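Local coordinates for trehalose synthase regulatory protein (Candida albicans, PDB 5HUS) that probably serves as a regulatory subunit of the trehalose-synthesising complex, its C-terminal domain belonging to the trehalose-phosphatase family of the HAD clan, at residues G1-D13 with Y292-S306. Residues are numbered along the deposited sequence; the frame is centred on the assembly and turned at random.
Sequences GNLVPFTKNAFKD and YGVRGINELLCILNS
F6 turns the edge of its ring toward the face of Y292, an edge-to-face pair with planes at 64° and centroids 6.0 Å apart. With CG anti to the backbone N (chi1 -168°), the F6 ring is placed between strand 292-294 and helix 297-304. V294 CG1 and L304 CD2 meet it at the rim near its plane, while I303 slides past in the opposite direction, bringing CG2 to 3.4 Å from F6 CE1. V4 lies alongside Y292, pointing the same way, and A10 CB comes to 3.8 Å from Y292 CE1. The next residue of helix 8-15, F11, crosses L304 at about a right angle; L304 CA sits over one ring face, 4.0 Å from the centroid, as a CH-pi contact. At the chain end, S306 OG donates a hydrogen bond to I303 O (2.7 Å), on a lone pair. K12 NZ adds a weak bond to S306 O. The backbones are tied by G293 N to V4 O and by a nearly straight F6 N to G293 O bond (3.1 Å, 177°). The two bonds add residues 4-5 as a short, weakly bonded parallel edge strand beside strand 292-294, at one border of the Rossmann-like HAD core sheet.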
# COMPACT_ATOMS: atom_id res chain seq x y z
N GLY A 1 -16.85 9.48 -8.56
CA GLY A 1 -17.47 10.72 -9.00
C GLY A 1 -18.77 11.01 -8.26
O GLY A 1 -19.18 12.16 -8.15
N ASN A 2 -19.41 9.95 -7.76
CA ASN A 2 -20.65 10.10 -7.00
C ASN A 2 -20.41 10.00 -5.50
O ASN A 2 -21.35 9.89 -4.72
CB ASN A 2 -21.66 9.04 -7.44
CG ASN A 2 -22.08 9.19 -8.89
OD1 ASN A 2 -21.57 10.05 -9.61
ND2 ASN A 2 -23.01 8.35 -9.32
N LEU A 3 -19.14 10.04 -5.10
CA LEU A 3 -18.78 9.96 -3.69
C LEU A 3 -18.98 11.29 -3.00
O LEU A 3 -18.85 12.35 -3.62
CB LEU A 3 -17.33 9.52 -3.53
CG LEU A 3 -16.93 8.19 -4.16
CD1 LEU A 3 -15.44 7.98 -4.00
CD2 LEU A 3 -17.71 7.07 -3.50
N VAL A 4 -19.29 11.24 -1.71
CA VAL A 4 -19.32 12.46 -0.91
C VAL A 4 -17.90 13.02 -0.84
O VAL A 4 -16.94 12.28 -0.60
CB VAL A 4 -19.89 12.21 0.50
CG1 VAL A 4 -19.25 10.97 1.12
CG2 VAL A 4 -19.69 13.43 1.39
N PRO A 5 -17.76 14.33 -1.10
CA PRO A 5 -16.45 14.98 -1.03
C PRO A 5 -15.84 14.93 0.37
O PRO A 5 -16.51 15.21 1.36
CB PRO A 5 -16.76 16.43 -1.43
CG PRO A 5 -17.98 16.31 -2.28
CD PRO A 5 -18.79 15.22 -1.66
N PHE A 6 -14.56 14.57 0.43
CA PHE A 6 -13.78 14.63 1.66
C PHE A 6 -13.67 16.10 2.09
O PHE A 6 -13.30 16.96 1.29
CB PHE A 6 -12.41 13.99 1.42
CG PHE A 6 -11.61 13.74 2.68
CD1 PHE A 6 -10.26 14.06 2.73
CD2 PHE A 6 -12.20 13.15 3.79
CE1 PHE A 6 -9.51 13.82 3.87
CE2 PHE A 6 -11.46 12.91 4.93
CZ PHE A 6 -10.11 13.25 4.97
N THR A 7 -14.01 16.38 3.34
CA THR A 7 -13.98 17.74 3.87
C THR A 7 -13.27 17.79 5.22
O THR A 7 -13.05 16.76 5.85
CB THR A 7 -15.40 18.32 4.04
OG1 THR A 7 -16.11 17.54 5.00
CG2 THR A 7 -16.15 18.29 2.71
N LYS A 8 -12.91 18.99 5.65
CA LYS A 8 -12.31 19.18 6.97
C LYS A 8 -13.26 18.73 8.07
O LYS A 8 -12.83 18.17 9.08
CB LYS A 8 -11.91 20.64 7.19
CG LYS A 8 -10.80 21.12 6.28
CD LYS A 8 -10.29 22.50 6.70
CE LYS A 8 -9.17 22.96 5.78
NZ LYS A 8 -8.49 24.18 6.29
N ASN A 9 -14.55 18.98 7.88
CA ASN A 9 -15.55 18.60 8.87
C ASN A 9 -15.65 17.09 9.03
O ASN A 9 -15.70 16.58 10.15
CB ASN A 9 -16.92 19.17 8.52
CG ASN A 9 -17.01 20.66 8.80
OD1 ASN A 9 -16.27 21.19 9.62
ND2 ASN A 9 -17.93 21.34 8.12
N ALA A 10 -15.66 16.38 7.90
CA ALA A 10 -15.70 14.92 7.92
C ALA A 10 -14.45 14.36 8.59
O ALA A 10 -14.52 13.39 9.35
CB ALA A 10 -15.84 14.38 6.51
N PHE A 11 -13.31 14.99 8.31
CA PHE A 11 -12.05 14.58 8.93
C PHE A 11 -12.06 14.85 10.44
O PHE A 11 -11.68 13.99 11.22
CB PHE A 11 -10.87 15.31 8.28
CG PHE A 11 -9.55 15.04 8.95
CD1 PHE A 11 -8.96 13.78 8.87
CD2 PHE A 11 -8.91 16.03 9.66
CE1 PHE A 11 -7.75 13.53 9.49
CE2 PHE A 11 -7.69 15.78 10.28
CZ PHE A 11 -7.12 14.53 10.19
N LYS A 12 -12.50 16.05 10.82
CA LYS A 12 -12.54 16.43 12.23
C LYS A 12 -13.54 15.58 13.02
O LYS A 12 -13.33 15.30 14.19
CB LYS A 12 -12.89 17.91 12.39
CG LYS A 12 -11.78 18.85 11.99
CD LYS A 12 -10.50 18.54 12.75
CE LYS A 12 -9.42 19.56 12.46
NZ LYS A 12 -8.18 19.31 13.24
N ASP A 13 -14.63 15.19 12.36
CA ASP A 13 -15.58 14.26 12.96
C ASP A 13 -14.91 12.92 13.23
O ASP A 13 -15.09 12.32 14.29
CB ASP A 13 -16.80 14.07 12.06
CG ASP A 13 -17.76 15.25 12.13
OD1 ASP A 13 -17.66 16.04 13.09
OD2 ASP A 13 -18.61 15.38 11.22
N TYR A 292 -15.30 8.37 0.64
CA TYR A 292 -15.07 9.76 0.24
C TYR A 292 -14.14 9.88 -0.96
O TYR A 292 -13.37 8.96 -1.25
CB TYR A 292 -14.47 10.55 1.40
CG TYR A 292 -15.36 10.69 2.61
CD1 TYR A 292 -16.19 11.80 2.75
CD2 TYR A 292 -15.37 9.74 3.61
CE1 TYR A 292 -17.01 11.94 3.86
CE2 TYR A 292 -16.18 9.87 4.72
CZ TYR A 292 -17.00 10.97 4.84
OH TYR A 292 -17.81 11.10 5.95
N GLY A 293 -14.21 11.01 -1.66
CA GLY A 293 -13.28 11.29 -2.75
C GLY A 293 -12.64 12.67 -2.65
O GLY A 293 -13.28 13.62 -2.18
N VAL A 294 -11.38 12.77 -3.07
CA VAL A 294 -10.69 14.05 -3.21
C VAL A 294 -10.11 14.17 -4.61
O VAL A 294 -9.67 13.17 -5.19
CB VAL A 294 -9.53 14.23 -2.20
CG1 VAL A 294 -9.97 15.03 -0.99
CG2 VAL A 294 -8.92 12.89 -1.82
N ARG A 295 -10.06 15.38 -5.15
CA ARG A 295 -9.65 15.54 -6.54
C ARG A 295 -8.16 15.84 -6.71
O ARG A 295 -7.66 15.85 -7.84
CB ARG A 295 -10.49 16.64 -7.20
CG ARG A 295 -11.95 16.28 -7.22
CD ARG A 295 -12.74 17.02 -8.29
NE ARG A 295 -13.99 16.33 -8.58
CZ ARG A 295 -14.19 15.57 -9.65
NH1 ARG A 295 -13.23 15.44 -10.56
NH2 ARG A 295 -15.36 14.97 -9.83
N GLY A 296 -7.45 16.05 -5.61
CA GLY A 296 -6.01 16.28 -5.69
C GLY A 296 -5.28 15.93 -4.41
O GLY A 296 -5.87 15.88 -3.33
N ILE A 297 -3.97 15.71 -4.51
CA ILE A 297 -3.17 15.35 -3.35
C ILE A 297 -2.99 16.53 -2.39
O ILE A 297 -2.97 16.35 -1.17
CB ILE A 297 -1.80 14.78 -3.77
CG1 ILE A 297 -0.99 14.37 -2.54
CG2 ILE A 297 -1.03 15.78 -4.62
CD1 ILE A 297 -0.00 13.25 -2.82
N ASN A 298 -2.86 17.74 -2.93
CA ASN A 298 -2.72 18.90 -2.06
C ASN A 298 -3.98 19.10 -1.22
O ASN A 298 -3.90 19.45 -0.05
CB ASN A 298 -2.40 20.16 -2.87
CG ASN A 298 -1.00 20.14 -3.45
OD1 ASN A 298 -0.50 19.09 -3.86
ND2 ASN A 298 -0.34 21.29 -3.47
N GLU A 299 -5.13 18.86 -1.83
CA GLU A 299 -6.39 19.00 -1.12
C GLU A 299 -6.51 17.96 -0.02
O GLU A 299 -6.95 18.26 1.09
CB GLU A 299 -7.57 18.88 -2.09
CG GLU A 299 -8.91 19.17 -1.41
CD GLU A 299 -10.09 18.97 -2.34
OE1 GLU A 299 -9.91 18.34 -3.41
OE2 GLU A 299 -11.19 19.45 -2.00
N LEU A 300 -6.10 16.73 -0.34
CA LEU A 300 -6.10 15.65 0.64
C LEU A 300 -5.24 16.01 1.85
O LEU A 300 -5.69 15.91 2.98
CB LEU A 300 -5.59 14.36 0.00
CG LEU A 300 -5.37 13.17 0.95
CD1 LEU A 300 -6.69 12.68 1.50
CD2 LEU A 300 -4.63 12.05 0.23
N LEU A 301 -4.00 16.43 1.59
CA LEU A 301 -3.06 16.69 2.67
C LEU A 301 -3.46 17.92 3.49
O LEU A 301 -3.26 17.97 4.70
CB LEU A 301 -1.64 16.85 2.12
CG LEU A 301 -1.08 15.62 1.40
CD1 LEU A 301 0.36 15.83 0.94
CD2 LEU A 301 -1.18 14.39 2.29
N CYS A 302 -4.05 18.91 2.83
CA CYS A 302 -4.49 20.12 3.53
C CYS A 302 -5.61 19.80 4.52
O CYS A 302 -5.65 20.35 5.63
CB CYS A 302 -4.95 21.18 2.53
SG CYS A 302 -3.57 22.04 1.74
N ILE A 303 -6.50 18.89 4.14
CA ILE A 303 -7.55 18.45 5.04
C ILE A 303 -6.97 17.65 6.21
O ILE A 303 -7.31 17.90 7.37
CB ILE A 303 -8.60 17.59 4.31
CG1 ILE A 303 -9.39 18.45 3.32
CG2 ILE A 303 -9.54 16.93 5.30
CD1 ILE A 303 -10.25 17.66 2.35
N LEU A 304 -6.07 16.71 5.91
CA LEU A 304 -5.46 15.89 6.95
C LEU A 304 -4.59 16.71 7.92
O LEU A 304 -4.35 16.29 9.05
CB LEU A 304 -4.60 14.78 6.34
CG LEU A 304 -5.30 13.75 5.46
CD1 LEU A 304 -4.26 12.76 4.94
CD2 LEU A 304 -6.40 13.03 6.23
N ASN A 305 -4.12 17.87 7.47
CA ASN A 305 -3.25 18.67 8.32
C ASN A 305 -4.03 19.73 9.09
O ASN A 305 -3.47 20.44 9.92
CB ASN A 305 -2.15 19.34 7.48
CG ASN A 305 -1.04 19.90 8.33
OD1 ASN A 305 -0.33 19.16 9.01
ND2 ASN A 305 -0.88 21.22 8.31
N SER A 306 -5.32 19.83 8.81
CA SER A 306 -6.16 20.84 9.46
C SER A 306 -6.42 20.50 10.92
O SER A 306 -6.86 21.35 11.70
CB SER A 306 -7.49 20.99 8.72
OG SER A 306 -8.31 19.86 8.91